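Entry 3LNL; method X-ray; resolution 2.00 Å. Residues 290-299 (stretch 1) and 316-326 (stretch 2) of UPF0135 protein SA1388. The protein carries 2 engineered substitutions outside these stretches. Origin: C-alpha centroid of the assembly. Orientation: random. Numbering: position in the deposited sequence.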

ATOM      1  N   GLY B 290      15.263  15.448  14.387  1.00 14.73           N
ATOM      2  CA  GLY B 290      15.420  14.038  14.832  1.00 13.90           C
ATOM      3  C   GLY B 290      14.356  13.482  15.721  1.00 13.87           C
ATOM      4  O   GLY B 290      14.494  12.382  16.259  1.00 13.31           O
ATOM      5  N   ILE B 291      13.258  14.224  15.865  1.00 13.97           N
ATOM      6  CA  ILE B 291      12.175  13.741  16.679  1.00 14.63           C
ATOM      7  C   ILE B 291      11.675  12.464  16.004  1.00 14.83           C
ATOM      8  O   ILE B 291      11.598  12.400  14.772  1.00 14.50           O
ATOM      9  CB  ILE B 291      11.050  14.789  16.925  1.00 15.08           C
ATOM     10  CG1 ILE B 291      11.539  15.896  17.860  1.00 14.64           C
ATOM     11  CG2 ILE B 291       9.793  14.097  17.497  1.00 13.20           C
ATOM     12  CD1 ILE B 291      11.819  15.407  19.340  1.00 12.12           C
ATOM     13  N   GLY B 292      11.384  11.450  16.829  1.00 13.80           N
ATOM     14  CA  GLY B 292      11.146  10.095  16.375  1.00 14.09           C
ATOM     15  C   GLY B 292      12.197   9.189  17.009  1.00 13.73           C
ATOM     16  O   GLY B 292      11.930   8.023  17.203  1.00 13.91           O
ATOM     17  N   TYR B 293      13.357   9.736  17.370  1.00 13.09           N
ATOM     18  CA  TYR B 293      14.473   8.937  17.967  1.00 13.75           C
ATOM     19  C   TYR B 293      14.639   9.138  19.459  1.00 13.39           C
ATOM     20  O   TYR B 293      15.480   8.475  20.072  1.00 13.05           O
ATOM     21  CB  TYR B 293      15.827   9.248  17.264  1.00 13.85           C
ATOM     22  CG  TYR B 293      15.907   8.713  15.871  1.00 13.39           C
ATOM     23  CD1 TYR B 293      15.490   9.470  14.797  1.00 15.34           C
ATOM     24  CD2 TYR B 293      16.422   7.445  15.626  1.00 15.62           C
ATOM     25  CE1 TYR B 293      15.567   8.960  13.469  1.00 17.88           C
ATOM     26  CE2 TYR B 293      16.511   6.936  14.330  1.00 16.96           C
ATOM     27  CZ  TYR B 293      16.086   7.709  13.272  1.00 18.00           C
ATOM     28  OH  TYR B 293      16.164   7.220  12.019  1.00 19.99           O
ATOM     29  N   GLU B 294      13.828  10.010  20.062  1.00 13.38           N
ATOM     30  CA  GLU B 294      14.059  10.385  21.473  1.00 13.07           C
ATOM     31  C   GLU B 294      13.845   9.252  22.457  1.00 13.30           C
ATOM     32  O   GLU B 294      14.603   9.128  23.440  1.00 11.80           O
ATOM     33  CB  GLU B 294      13.276  11.641  21.892  1.00 13.70           C
ATOM     34  CG  GLU B 294      11.733  11.595  21.899  1.00 13.77           C
ATOM     35  CD  GLU B 294      11.090  11.804  20.523  1.00 13.10           C
ATOM     36  OE1 GLU B 294      11.794  11.617  19.496  1.00 13.85           O
ATOM     37  OE2 GLU B 294       9.861  12.125  20.476  1.00 15.15           O
ATOM     38  N   TYR B 295      12.824   8.435  22.215  1.00 12.67           N
ATOM     39  CA  TYR B 295      12.523   7.322  23.121  1.00 12.52           C
ATOM     40  C   TYR B 295      13.647   6.261  23.061  1.00 13.78           C
ATOM     41  O   TYR B 295      14.074   5.731  24.090  1.00 13.34           O
ATOM     42  CB  TYR B 295      11.120   6.748  22.848  1.00 13.01           C
ATOM     43  CG  TYR B 295      10.071   7.771  23.122  1.00 12.19           C
ATOM     44  CD1 TYR B 295       9.561   8.556  22.099  1.00 10.62           C
ATOM     45  CD2 TYR B 295       9.614   8.006  24.433  1.00 12.33           C
ATOM     46  CE1 TYR B 295       8.604   9.565  22.366  1.00 12.31           C
ATOM     47  CE2 TYR B 295       8.680   9.001  24.702  1.00 12.29           C
ATOM     48  CZ  TYR B 295       8.195   9.795  23.658  1.00 16.14           C
ATOM     49  OH  TYR B 295       7.290  10.796  23.914  1.00 15.78           O
ATOM     50  N   GLN B 296      14.136   5.993  21.852  1.00 14.41           N
ATOM     51  CA  GLN B 296      15.245   5.058  21.636  1.00 15.77           C
ATOM     52  C   GLN B 296      16.554   5.590  22.239  1.00 14.70           C
ATOM     53  O   GLN B 296      17.281   4.861  22.908  1.00 14.70           O
ATOM     54  CB  GLN B 296      15.359   4.801  20.152  1.00 16.08           C
ATOM     55  CG  GLN B 296      16.292   3.727  19.711  1.00 21.94           C
ATOM     56  CD  GLN B 296      15.981   3.328  18.269  1.00 27.22           C
ATOM     57  OE1 GLN B 296      15.084   2.537  18.049  1.00 31.13           O
ATOM     58  NE2 GLN B 296      16.687   3.929  17.285  1.00 26.89           N
ATOM     59  N   ALA B 297      16.775   6.896  22.113  1.00 13.59           N
ATOM     60  CA  ALA B 297      17.910   7.551  22.757  1.00 13.73           C
ATOM     61  C   ALA B 297      17.892   7.330  24.259  1.00 14.41           C
ATOM     62  O   ALA B 297      18.937   6.976  24.860  1.00 13.68           O
ATOM     63  CB  ALA B 297      17.957   9.023  22.435  1.00 11.94           C
ATOM     64  N   VAL B 298      16.722   7.500  24.874  1.00 14.96           N
ATOM     65  CA  VAL B 298      16.633   7.232  26.316  1.00 15.80           C
ATOM     66  C   VAL B 298      16.916   5.755  26.613  1.00 16.87           C
ATOM     67  O   VAL B 298      17.663   5.453  27.532  1.00 15.86           O
ATOM     68  CB  VAL B 298      15.331   7.761  26.918  1.00 15.12           C
ATOM     69  CG1 VAL B 298      15.153   7.224  28.376  1.00 17.64           C
ATOM     70  CG2 VAL B 298      15.355   9.275  26.843  1.00 13.25           C
ATOM     71  N   GLN B 299      16.376   4.841  25.806  1.00 19.14           N
ATOM     72  CA  GLN B 299      16.676   3.410  25.975  1.00 20.56           C
ATOM     73  C   GLN B 299      18.205   3.184  25.817  1.00 20.87           C
ATOM     74  O   GLN B 299      18.755   2.318  26.443  1.00 20.06           O
ATOM     75  CB  GLN B 299      15.994   2.512  24.918  1.00 21.81           C
ATOM     76  CG  GLN B 299      14.456   2.450  24.798  1.00 26.01           C
ATOM     77  CD  GLN B 299      13.944   2.177  23.306  1.00 33.18           C
ATOM     78  OE1 GLN B 299      14.618   1.498  22.494  1.00 36.55           O
ATOM     79  NE2 GLN B 299      12.764   2.755  22.952  1.00 36.04           N
TER
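Stretch 2 (316-326) LDAKIHGVNLI

Two helices need not touch along their lengths to pack; a short connection leaving one of them can fill the space between. In UPF0135 protein SA1388, stretch 1 opens with a type II turn from Gly 290 to Tyr 293 and continues as a helix from Glu 294. Stretch 2 enters as the last turns of a helix that runs in nearly the same direction, at 28°, with the axes 12.0 Å apart at closest approach. A Schellman motif closes this helix: Gly 322 takes positive phi, and Val 323 N bonds back to Ala 318 O at 2.8 Å. The extended chain then leads into a strand that includes Leu 325 and Ile 326.

Val 323 occupies the centre. Val 323 CA lies 7.1 Å from Tyr 295 CA, and its side chain, chi1 t, points toward stretch 1. Val 323 CG1 meets Val 298 CG2 at 3.8 Å and Glu 294 CB at 3.9 Å, while Val 323 CG2 lies 3.6 Å from Tyr 295 CE2. Tyr 295 OH reaches the helix, 3.5 Å from Asp 317 CB and 3.6 Å from His 321 CD2. Leu 325 CD2 packs on Glu 294 CB at 3.8 Å, and Leu 325 CD1 approaches Ile 291 CD1 at 4.2 Å. No hydrogen bond joins the stretches.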

ATOM      1  N   LEU B 316       5.080  17.787  24.363  1.00 12.03           N
ATOM      2  CA  LEU B 316       4.092  17.380  25.382  1.00 12.45           C
ATOM      3  C   LEU B 316       4.218  15.889  25.763  1.00 11.61           C
ATOM      4  O   LEU B 316       4.251  15.533  26.921  1.00 10.35           O
ATOM      5  CB  LEU B 316       2.664  17.675  24.898  1.00 12.97           C
ATOM      6  CG  LEU B 316       1.594  17.732  26.003  1.00 17.33           C
ATOM      7  CD1 LEU B 316       1.867  18.954  26.893  1.00 19.95           C
ATOM      8  CD2 LEU B 316       0.179  17.787  25.399  1.00 20.11           C
ATOM      9  N   ASP B 317       4.242  15.026  24.752  1.00 12.31           N
ATOM     10  CA  ASP B 317       4.453  13.592  24.939  1.00 12.04           C
ATOM     11  C   ASP B 317       5.753  13.312  25.710  1.00 12.81           C
ATOM     12  O   ASP B 317       5.748  12.556  26.723  1.00 12.68           O
ATOM     13  CB  ASP B 317       4.497  12.864  23.583  1.00 11.21           C
ATOM     14  CG  ASP B 317       3.153  12.875  22.898  1.00 13.46           C
ATOM     15  OD1 ASP B 317       2.182  13.313  23.525  1.00 16.05           O
ATOM     16  OD2 ASP B 317       3.062  12.489  21.731  1.00 15.96           O
ATOM     17  N   ALA B 318       6.847  13.905  25.242  1.00 11.73           N
ATOM     18  CA  ALA B 318       8.152  13.743  25.906  1.00 12.52           C
ATOM     19  C   ALA B 318       8.094  14.143  27.396  1.00 12.87           C
ATOM     20  O   ALA B 318       8.523  13.376  28.264  1.00 12.01           O
ATOM     21  CB  ALA B 318       9.245  14.541  25.166  1.00 12.01           C
ATOM     22  N   LYS B 319       7.481  15.297  27.676  1.00 12.91           N
ATOM     23  CA  LYS B 319       7.355  15.783  29.048  1.00 13.62           C
ATOM     24  C   LYS B 319       6.625  14.756  29.934  1.00 13.22           C
ATOM     25  O   LYS B 319       7.126  14.366  31.025  1.00 13.14           O
ATOM     26  CB  LYS B 319       6.630  17.131  29.109  1.00 13.65           C
ATOM     27  CG  LYS B 319       6.656  17.758  30.541  1.00 17.71           C
ATOM     28  CD  LYS B 319       6.485  19.283  30.527  1.00 20.93           C
ATOM     29  CE  LYS B 319       6.476  19.874  31.961  1.00 23.67           C
ATOM     30  NZ  LYS B 319       7.902  20.055  32.454  1.00 22.93           N
ATOM     31  N   ILE B 320       5.469  14.304  29.479  1.00 13.02           N
ATOM     32  CA  ILE B 320       4.686  13.394  30.301  1.00 13.39           C
ATOM     33  C   ILE B 320       5.408  12.059  30.517  1.00 13.09           C
ATOM     34  O   ILE B 320       5.284  11.435  31.557  1.00 11.81           O
ATOM     35  CB  ILE B 320       3.252  13.207  29.749  1.00 13.85           C
ATOM     36  CG1 ILE B 320       2.313  12.810  30.931  1.00 17.41           C
ATOM     37  CG2 ILE B 320       3.202  12.131  28.695  1.00 16.15           C
ATOM     38  CD1 ILE B 320       0.815  12.828  30.621  1.00 13.72           C
ATOM     39  N   HIS B 321       6.212  11.630  29.547  1.00 12.14           N
ATOM     40  CA  HIS B 321       6.958  10.400  29.704  1.00 13.30           C
ATOM     41  C   HIS B 321       8.336  10.591  30.355  1.00 13.69           C
ATOM     42  O   HIS B 321       9.062   9.648  30.513  1.00 14.03           O
ATOM     43  CB  HIS B 321       7.124   9.719  28.353  1.00 13.59           C
ATOM     44  CG  HIS B 321       5.837   9.254  27.747  1.00 14.48           C
ATOM     45  ND1 HIS B 321       5.015   8.327  28.358  1.00 17.52           N
ATOM     46  CD2 HIS B 321       5.231   9.600  26.592  1.00 14.02           C
ATOM     47  CE1 HIS B 321       3.943   8.147  27.607  1.00 18.66           C
ATOM     48  NE2 HIS B 321       4.052   8.912  26.531  1.00 17.94           N
ATOM     49  N   GLY B 322       8.677  11.805  30.759  1.00 13.71           N
ATOM     50  CA  GLY B 322       9.955  12.056  31.379  1.00 13.14           C
ATOM     51  C   GLY B 322      11.126  12.049  30.418  1.00 12.29           C
ATOM     52  O   GLY B 322      12.269  11.905  30.856  1.00 13.26           O
ATOM     53  N   VAL B 323      10.889  12.187  29.122  1.00 12.37           N
ATOM     54  CA  VAL B 323      11.982  12.225  28.169  1.00 11.28           C
ATOM     55  C   VAL B 323      12.449  13.691  28.057  1.00 11.84           C
ATOM     56  O   VAL B 323      11.663  14.601  27.712  1.00 12.73           O
ATOM     57  CB  VAL B 323      11.587  11.619  26.798  1.00 12.49           C
ATOM     58  CG1 VAL B 323      12.737  11.857  25.736  1.00 10.55           C
ATOM     59  CG2 VAL B 323      11.290  10.128  26.938  1.00 11.45           C
ATOM     60  N   ASN B 324      13.704  13.955  28.386  1.00 10.41           N
ATOM     61  CA  ASN B 324      14.167  15.303  28.341  1.00 10.87           C
ATOM     62  C   ASN B 324      14.660  15.724  26.939  1.00 10.61           C
ATOM     63  O   ASN B 324      15.358  14.973  26.277  1.00 10.58           O
ATOM     64  CB  ASN B 324      15.277  15.515  29.365  1.00 11.16           C
ATOM     65  CG  ASN B 324      14.849  15.181  30.746  1.00 11.28           C
ATOM     66  OD1 ASN B 324      13.786  15.617  31.185  1.00 13.27           O
ATOM     67  ND2 ASN B 324      15.650  14.405  31.448  1.00  8.17           N
ATOM     68  N   LEU B 325      14.264  16.912  26.498  1.00  9.87           N
ATOM     69  CA  LEU B 325      14.615  17.379  25.155  1.00 11.47           C
ATOM     70  C   LEU B 325      15.232  18.762  25.222  1.00 11.56           C
ATOM     71  O   LEU B 325      14.925  19.521  26.134  1.00 10.74           O
ATOM     72  CB  LEU B 325      13.387  17.474  24.268  1.00 11.56           C
ATOM     73  CG  LEU B 325      12.527  16.247  24.071  1.00 12.14           C
ATOM     74  CD1 LEU B 325      11.235  16.679  23.294  1.00 10.39           C
ATOM     75  CD2 LEU B 325      13.256  15.121  23.379  1.00 13.61           C
ATOM     76  N   ILE B 326      16.122  19.038  24.274  1.00 11.63           N
ATOM     77  CA  ILE B 326      16.540  20.390  23.936  1.00 11.32           C
ATOM     78  C   ILE B 326      16.394  20.593  22.423  1.00 12.28           C
ATOM     79  O   ILE B 326      16.928  19.837  21.601  1.00 12.61           O
ATOM     80  CB  ILE B 326      18.006  20.758  24.375  1.00 11.74           C
ATOM     81  CG1 ILE B 326      18.213  20.521  25.865  1.00  9.29           C
ATOM     82  CG2 ILE B 326      18.290  22.230  24.039  1.00  9.34           C
ATOM     83  CD1 ILE B 326      19.625  20.537  26.355  1.00  8.42           C
TER